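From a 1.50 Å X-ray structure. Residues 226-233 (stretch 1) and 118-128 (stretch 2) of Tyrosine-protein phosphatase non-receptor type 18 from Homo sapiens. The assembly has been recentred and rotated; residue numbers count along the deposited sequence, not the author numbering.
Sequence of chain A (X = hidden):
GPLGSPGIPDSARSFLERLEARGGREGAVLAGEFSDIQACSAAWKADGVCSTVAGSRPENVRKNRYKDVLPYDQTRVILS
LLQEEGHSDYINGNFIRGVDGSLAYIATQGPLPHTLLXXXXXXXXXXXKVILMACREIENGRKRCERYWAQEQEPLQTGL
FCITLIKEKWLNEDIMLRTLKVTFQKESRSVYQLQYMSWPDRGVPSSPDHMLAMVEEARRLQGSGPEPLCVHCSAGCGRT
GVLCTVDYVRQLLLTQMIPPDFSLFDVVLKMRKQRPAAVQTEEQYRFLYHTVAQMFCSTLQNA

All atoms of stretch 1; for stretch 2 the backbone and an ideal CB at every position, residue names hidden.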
ATOM      1  N   PRO A 226     -16.821  -2.610   0.878  1.00 29.46           N
ATOM      2  CA  PRO A 226     -15.724  -3.362   1.438  1.00 31.85           C
ATOM      3  C   PRO A 226     -14.516  -3.554   0.536  1.00 20.42           C
ATOM      4  O   PRO A 226     -13.590  -4.218   0.960  1.00 20.05           O
ATOM      5  CB  PRO A 226     -16.365  -4.724   1.681  1.00 33.43           C
ATOM      6  CG  PRO A 226     -17.276  -4.882   0.511  1.00 32.97           C
ATOM      7  CD  PRO A 226     -17.793  -3.505   0.216  1.00 27.13           C
ATOM      8  N   GLU A 227     -14.542  -3.048  -0.700  1.00 15.98           N
ATOM      9  CA  GLU A 227     -13.421  -3.281  -1.622  1.00 13.00           C
ATOM     10  C   GLU A 227     -12.125  -2.709  -1.034  1.00 12.34           C
ATOM     11  O   GLU A 227     -12.134  -1.647  -0.434  1.00 12.57           O
ATOM     12  CB  GLU A 227     -13.688  -2.697  -3.020  1.00 15.18           C
ATOM     13  CG  GLU A 227     -14.951  -3.252  -3.695  1.00 20.71           C
ATOM     14  CD  GLU A 227     -16.241  -2.477  -3.364  1.00 29.69           C
ATOM     15  OE1 GLU A 227     -16.232  -1.508  -2.562  1.00 21.92           O
ATOM     16  OE2 GLU A 227     -17.289  -2.867  -3.925  1.00 42.67           O
ATOM     17  N   PRO A 228     -11.030  -3.437  -1.196  1.00 10.05           N
ATOM     18  CA  PRO A 228      -9.784  -3.006  -0.585  1.00  8.24           C
ATOM     19  C   PRO A 228      -9.175  -1.796  -1.326  1.00  9.23           C
ATOM     20  O   PRO A 228      -9.401  -1.623  -2.519  1.00 10.73           O
ATOM     21  CB  PRO A 228      -8.898  -4.237  -0.744  1.00 11.58           C
ATOM     22  CG  PRO A 228      -9.352  -4.865  -1.969  1.00 13.43           C
ATOM     23  CD  PRO A 228     -10.860  -4.701  -1.919  1.00 12.19           C
ATOM     24  N   LEU A 229      -8.483  -0.972  -0.570  1.00  8.01           N
ATOM     25  CA  LEU A 229      -7.598   0.040  -1.138  1.00  6.81           C
ATOM     26  C   LEU A 229      -6.382  -0.694  -1.663  1.00  8.71           C
ATOM     27  O   LEU A 229      -5.863  -1.591  -0.995  1.00  9.11           O
ATOM     28  CB  LEU A 229      -7.168   1.056  -0.093  1.00 10.54           C
ATOM     29  CG  LEU A 229      -8.223   1.958   0.544  1.00 10.60           C
ATOM     30  CD1 LEU A 229      -7.617   2.773   1.649  1.00 15.32           C
ATOM     31  CD2 LEU A 229      -8.795   2.896  -0.486  1.00 11.06           C
ATOM     32  N   CYS A 230      -5.880  -0.297  -2.817  1.00  5.82           N
ATOM     33  CA  CYS A 230      -4.638  -0.854  -3.386  1.00  5.29           C
ATOM     34  C   CYS A 230      -3.524   0.148  -3.093  1.00  8.56           C
ATOM     35  O   CYS A 230      -3.579   1.286  -3.549  1.00  8.66           O
ATOM     36  CB  CYS A 230      -4.784  -1.053  -4.868  1.00  6.14           C
ATOM     37  SG  CYS A 230      -3.252  -1.746  -5.593  1.00 11.58           S
ATOM     38  N   VAL A 231      -2.545  -0.253  -2.296  1.00  7.22           N
ATOM     39  CA  VAL A 231      -1.477   0.640  -1.818  1.00  7.54           C
ATOM     40  C   VAL A 231      -0.154   0.072  -2.274  1.00  5.92           C
ATOM     41  O   VAL A 231       0.106  -1.120  -2.085  1.00  5.95           O
ATOM     42  CB  VAL A 231      -1.511   0.821  -0.289  1.00  7.08           C
ATOM     43  CG1 VAL A 231      -0.507   1.899   0.147  1.00  8.72           C
ATOM     44  CG2 VAL A 231      -2.958   1.175   0.231  1.00  9.34           C
ATOM     45  N   HIS A 232       0.702   0.890  -2.851  1.00  6.45           N
ATOM     46  CA  HIS A 232       1.996   0.393  -3.283  1.00  8.44           C
ATOM     47  C   HIS A 232       3.036   1.485  -3.280  1.00 10.10           C
ATOM     48  O   HIS A 232       2.704   2.651  -3.302  1.00  8.33           O
ATOM     49  CB  HIS A 232       1.952  -0.262  -4.667  1.00  8.40           C
ATOM     50  CG  HIS A 232       1.874   0.710  -5.808  1.00  7.62           C
ATOM     51  ND1 HIS A 232       2.992   1.216  -6.461  1.00  7.99           N
ATOM     52  CD2 HIS A 232       0.799   1.216  -6.459  1.00  7.79           C
ATOM     53  CE1 HIS A 232       2.591   2.015  -7.437  1.00  7.39           C
ATOM     54  NE2 HIS A 232       1.262   2.013  -7.478  1.00  7.53           N
ATOM     55  N   CYS A 233       4.299   1.078  -3.209  1.00  9.19           N
ATOM     56  CA  CYS A 233       5.426   1.947  -3.413  1.00  8.56           C
ATOM     57  C   CYS A 233       6.289   1.215  -4.422  1.00  9.93           C
ATOM     58  O   CYS A 233       5.742   0.740  -5.431  1.00 14.34           O
ATOM     59  CB  CYS A 233       6.050   2.355  -2.108  1.00  7.92           C
ATOM     60  SG  CYS A 233       6.523   1.029  -0.968  1.00  9.73           S
ATOM     61  N   UNK A 118      -0.646  -8.235 -14.572  1.00  9.36           N
ATOM     62  CA  UNK A 118      -1.029  -8.802 -13.280  1.00  8.01           C
ATOM     63  C   UNK A 118      -1.547  -7.756 -12.287  1.00  7.48           C
ATOM     64  O   UNK A 118      -2.486  -7.985 -11.521  1.00  7.86           O
ATOM     65  CB  UNK A 118       0.168  -9.533 -12.669  1.00  8.01           C
ATOM     66  N   UNK A 119      -0.911  -6.589 -12.289  1.00  6.76           N
ATOM     67  CA  UNK A 119      -1.376  -5.470 -11.490  1.00  8.41           C
ATOM     68  C   UNK A 119      -2.830  -5.106 -11.818  1.00  7.36           C
ATOM     69  O   UNK A 119      -3.655  -4.949 -10.929  1.00  6.93           O
ATOM     70  CB  UNK A 119      -0.466  -4.260 -11.709  1.00  8.41           C
ATOM     71  N   UNK A 120      -3.148  -5.022 -13.108  1.00  7.09           N
ATOM     72  CA  UNK A 120      -4.561  -4.721 -13.479  1.00  8.42           C
ATOM     73  C   UNK A 120      -5.507  -5.879 -13.188  1.00  8.02           C
ATOM     74  O   UNK A 120      -6.636  -5.663 -12.797  1.00  7.69           O
ATOM     75  CB  UNK A 120      -4.653  -4.368 -14.965  1.00  8.42           C
ATOM     76  N   UNK A 121      -5.046  -7.129 -13.318  1.00  7.59           N
ATOM     77  CA  UNK A 121      -5.884  -8.255 -12.876  1.00  8.76           C
ATOM     78  C   UNK A 121      -6.253  -8.137 -11.390  1.00  7.50           C
ATOM     79  O   UNK A 121      -7.393  -8.407 -10.969  1.00  9.38           O
ATOM     80  CB  UNK A 121      -5.160  -9.579 -13.127  1.00  8.76           C
ATOM     81  N   UNK A 122      -5.268  -7.724 -10.585  1.00  7.72           N
ATOM     82  CA  UNK A 122      -5.472  -7.510  -9.148  1.00  7.76           C
ATOM     83  C   UNK A 122      -6.529  -6.425  -8.948  1.00  8.04           C
ATOM     84  O   UNK A 122      -7.526  -6.648  -8.253  1.00  9.58           O
ATOM     85  CB  UNK A 122      -4.162  -7.122  -8.458  1.00  7.76           C
ATOM     86  N   UNK A 123      -6.315  -5.259  -9.578  1.00  7.34           N
ATOM     87  CA  UNK A 123      -7.229  -4.140  -9.393  1.00  8.87           C
ATOM     88  C   UNK A 123      -8.653  -4.555  -9.834  1.00  9.75           C
ATOM     89  O   UNK A 123      -9.642  -4.280  -9.150  1.00  8.82           O
ATOM     90  CB  UNK A 123      -6.747  -2.920 -10.181  1.00  8.87           C
ATOM     91  N   UNK A 124      -8.752  -5.231 -10.974  1.00  7.11           N
ATOM     92  CA  UNK A 124     -10.085  -5.596 -11.496  1.00  7.65           C
ATOM     93  C   UNK A 124     -10.765  -6.664 -10.627  1.00  8.59           C
ATOM     94  O   UNK A 124     -11.923  -6.577 -10.222  1.00  9.78           O
ATOM     95  CB  UNK A 124      -9.966  -6.103 -12.935  1.00  7.65           C
ATOM     96  N   UNK A 125     -10.021  -7.722 -10.350  1.00  7.73           N
ATOM     97  CA  UNK A 125     -10.610  -8.882  -9.650  1.00  9.05           C
ATOM     98  C   UNK A 125     -11.204  -8.498  -8.299  1.00  7.03           C
ATOM     99  O   UNK A 125     -12.298  -8.975  -7.934  1.00 11.78           O
ATOM    100  CB  UNK A 125      -9.553  -9.970  -9.449  1.00  9.05           C
ATOM    101  N   UNK A 126     -10.506  -7.648  -7.546  1.00  6.96           N
ATOM    102  CA  UNK A 126     -10.942  -7.266  -6.215  1.00  7.58           C
ATOM    103  C   UNK A 126     -11.778  -5.980  -6.174  1.00  6.55           C
ATOM    104  O   UNK A 126     -12.157  -5.543  -5.089  1.00  8.86           O
ATOM    105  CB  UNK A 126      -9.715  -7.102  -5.316  1.00  7.58           C
ATOM    106  N   UNK A 127     -12.116  -5.437  -7.350  1.00  9.02           N
ATOM    107  CA  UNK A 127     -13.025  -4.287  -7.397  1.00  8.01           C
ATOM    108  C   UNK A 127     -12.496  -3.017  -6.812  1.00  9.35           C
ATOM    109  O   UNK A 127     -13.249  -2.163  -6.316  1.00 10.73           O
ATOM    110  CB  UNK A 127     -14.327  -4.635  -6.672  1.00  8.01           C
ATOM    111  N   UNK A 128     -11.177  -2.902  -6.837  1.00  9.09           N
ATOM    112  CA  UNK A 128     -10.499  -1.699  -6.340  1.00  7.80           C
ATOM    113  C   UNK A 128     -11.017  -0.429  -7.001  1.00  5.65           C
ATOM    114  O   UNK A 128     -11.227  -0.395  -8.225  1.00  9.67           O
ATOM    115  CB  UNK A 128      -8.990  -1.814  -6.567  1.00  7.80           C
TER

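Position 118 lies in a helix running roughly antiparallel to strand 229-232 (152° between their directions, 10.0 Å at closest approach), and nothing of the strand comes near its CB, so stretch 1 sets no preference there. The residue is Asp-118.

At position 119 the CA-to-CB bond points toward the strand, but the ideal CB has no atom of stretch 1 within 5.5 Å. A long side chain is needed to cross the gap, and what awaits it is the SG of Cys-230 and the imidazole of His-232; phenylalanine, tyrosine or methionine would reach best, with leucine at most a looser fit. The deposited residue is Phe-119, with chi1 t. Its CE1 lies 4.2 Å from SG of Cys-230 and 4.1 Å from CD2 of His-232. The two rings form an offset edge-to-face pair, the edge of Phe-119 toward the face of His-232, with planes at 82°. The imidazole is also held from its own stretch, where ND1 of His-232 donates a hydrogen bond to O of Cys-233 at 3.0 Å.

Positions 120 and 121 are out of reach of stretch 1, which leaves their side chains undetermined. They are Trp-120 and Arg-121; NH1 of Arg-121 forms a salt bridge with OD1 of Asp-118 at 2.8 Å, one helical turn back.

Position 122 sends its CB sideways, so a short side chain would miss the strand, while a branched or flexible apolar one could bend to the Cys-230 sulfur. Leucine, isoleucine and methionine are all plausible. Leu-122 is found, and its CD2 comes within 4.1 Å of SG of Cys-230, beside the contact made by Phe-119.

Position 123 also points sideways, with only marginal access to stretch 1, and many residues would fit; it is Val-123. Positions 124 and 125 are out of reach and hold Trp-124 and Glu-125.

At position 126 the backbone leaves helical angles (-94/6). The ideal CB is 4.0 Å from CG of Pro-228, so almost any residue with a CB would pack against the proline ring, and what lies beyond CB is left open. Phe-126 places its CB 4.1 Å from CG of Pro-228, while the end of its side chain leads away. Its carbonyl O also sits 3.5 Å from CD of Pro-228, a close backbone-to-ring contact.

Position 127 has phi 67°, which by itself favours glycine, and an ideal CB would stand only 3.3 Å from CG of Glu-227, a tight approach. Both observations point to glycine, and Gly-127 is present. Its O lies 3.3 Å from CG of Glu-227, and N of Gly-127 donates a hydrogen bond to O of Trp-124 at 3.1 Å as the chain turns out of the helix.

Position 128 has its CB sideways, 4.1 Å from O of Pro-228 and 4.6 Å from CB of Cys-230. The carbonyl would tolerate a small hydroxyl, as in serine or threonine, while CB of Cys-230 and the proline ring suit a compact apolar residue such as valine or isoleucine. Val-128 uses both methyls: CG1 is 3.8 Å from CB of Cys-230, and CG2 is 3.7 Å from O of Pro-228 and 4.3 Å from CG of Pro-228. No hydrogen bond joins the stretches; packing carries the contact.

Stretch 2 (118-128) DFWRLVWEFGV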
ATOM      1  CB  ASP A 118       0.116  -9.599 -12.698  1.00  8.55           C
ATOM      2  CG  ASP A 118       0.497 -10.808 -13.553  1.00 10.03           C
ATOM      3  OD1 ASP A 118      -0.391 -11.340 -14.272  1.00 13.45           O
ATOM      4  OD2 ASP A 118       1.689 -11.205 -13.469  1.00 12.73           O
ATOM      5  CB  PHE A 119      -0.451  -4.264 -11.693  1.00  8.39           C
ATOM      6  CG  PHE A 119      -0.839  -3.073 -10.927  1.00  9.85           C
ATOM      7  CD1 PHE A 119      -0.376  -2.901  -9.628  1.00 12.03           C
ATOM      8  CD2 PHE A 119      -1.602  -2.077 -11.501  1.00 10.11           C
ATOM      9  CE1 PHE A 119      -0.697  -1.746  -8.910  1.00 12.21           C
ATOM     10  CE2 PHE A 119      -1.950  -0.953 -10.785  1.00 10.99           C
ATOM     11  CZ  PHE A 119      -1.508  -0.799  -9.485  1.00 11.05           C
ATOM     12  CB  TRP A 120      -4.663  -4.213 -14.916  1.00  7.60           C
ATOM     13  CG  TRP A 120      -4.164  -2.798 -15.032  1.00  7.84           C
ATOM     14  CD1 TRP A 120      -3.040  -2.368 -15.674  1.00 13.16           C
ATOM     15  CD2 TRP A 120      -4.757  -1.643 -14.433  1.00  7.04           C
ATOM     16  NE1 TRP A 120      -2.898  -1.017 -15.496  1.00 13.06           N
ATOM     17  CE2 TRP A 120      -3.941  -0.534 -14.770  1.00 10.77           C
ATOM     18  CE3 TRP A 120      -5.897  -1.421 -13.671  1.00  8.21           C
ATOM     19  CZ2 TRP A 120      -4.239   0.774 -14.344  1.00  9.29           C
ATOM     20  CZ3 TRP A 120      -6.199  -0.110 -13.279  1.00 10.82           C
ATOM     21  CH2 TRP A 120      -5.350   0.948 -13.604  1.00 10.61           C
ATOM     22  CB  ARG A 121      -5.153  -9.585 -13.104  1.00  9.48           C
ATOM     23  CG  ARG A 121      -5.034 -10.030 -14.563  1.00  9.39           C
ATOM     24  CD  ARG A 121      -3.990 -11.178 -14.738  1.00 15.13           C
ATOM     25  NE  ARG A 121      -4.439 -12.382 -14.087  1.00 14.66           N
ATOM     26  CZ  ARG A 121      -3.665 -13.315 -13.516  1.00 11.37           C
ATOM     27  NH1 ARG A 121      -2.336 -13.242 -13.471  1.00 10.10           N
ATOM     28  NH2 ARG A 121      -4.276 -14.358 -13.017  1.00 13.38           N
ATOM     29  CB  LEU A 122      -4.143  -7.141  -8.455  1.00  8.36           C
ATOM     30  CG  LEU A 122      -4.135  -6.829  -6.961  1.00 12.25           C
ATOM     31  CD1 LEU A 122      -2.697  -6.938  -6.438  1.00 13.46           C
ATOM     32  CD2 LEU A 122      -4.642  -5.434  -6.655  1.00 10.49           C
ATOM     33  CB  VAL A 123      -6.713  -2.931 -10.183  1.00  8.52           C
ATOM     34  CG1 VAL A 123      -7.795  -1.845 -10.270  1.00  8.68           C
ATOM     35  CG2 VAL A 123      -5.423  -2.418  -9.556  1.00 10.14           C
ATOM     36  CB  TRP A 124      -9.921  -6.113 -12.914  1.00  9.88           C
ATOM     37  CG  TRP A 124     -11.233  -6.196 -13.659  1.00 10.51           C
ATOM     38  CD1 TRP A 124     -12.091  -7.262 -13.695  1.00 11.01           C
ATOM     39  CD2 TRP A 124     -11.871  -5.138 -14.387  1.00  9.32           C
ATOM     40  NE1 TRP A 124     -13.211  -6.943 -14.412  1.00 10.90           N
ATOM     41  CE2 TRP A 124     -13.089  -5.667 -14.887  1.00  9.63           C
ATOM     42  CE3 TRP A 124     -11.523  -3.828 -14.703  1.00 10.48           C
ATOM     43  CZ2 TRP A 124     -13.975  -4.901 -15.632  1.00 12.31           C
ATOM     44  CZ3 TRP A 124     -12.409  -3.085 -15.475  1.00 12.45           C
ATOM     45  CH2 TRP A 124     -13.613  -3.632 -15.920  1.00 13.84           C
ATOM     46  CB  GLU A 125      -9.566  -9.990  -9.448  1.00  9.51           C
ATOM     47  CG  GLU A 125     -10.116 -11.178  -8.640  1.00 10.39           C
ATOM     48  CD  GLU A 125      -9.260 -12.435  -8.714  1.00 13.53           C
ATOM     49  OE1 GLU A 125      -8.229 -12.457  -9.425  1.00 13.58           O
ATOM     50  OE2 GLU A 125      -9.687 -13.411  -8.035  1.00 20.83           O
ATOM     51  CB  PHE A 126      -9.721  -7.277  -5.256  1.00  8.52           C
ATOM     52  CG  PHE A 126      -9.071  -8.632  -5.215  1.00  8.96           C
ATOM     53  CD1 PHE A 126      -9.694  -9.660  -4.548  1.00 10.63           C
ATOM     54  CD2 PHE A 126      -7.930  -8.910  -5.902  1.00  9.67           C
ATOM     55  CE1 PHE A 126      -9.144 -10.929  -4.544  1.00 12.45           C
ATOM     56  CE2 PHE A 126      -7.380 -10.164  -5.884  1.00 12.66           C
ATOM     57  CZ  PHE A 126      -8.006 -11.170  -5.214  1.00 13.22           C
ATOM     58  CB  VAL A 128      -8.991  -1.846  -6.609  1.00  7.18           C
ATOM     59  CG1 VAL A 128      -8.220  -0.528  -6.325  1.00  7.84           C
ATOM     60  CG2 VAL A 128      -8.422  -2.997  -5.764  1.00  8.68           C
TER
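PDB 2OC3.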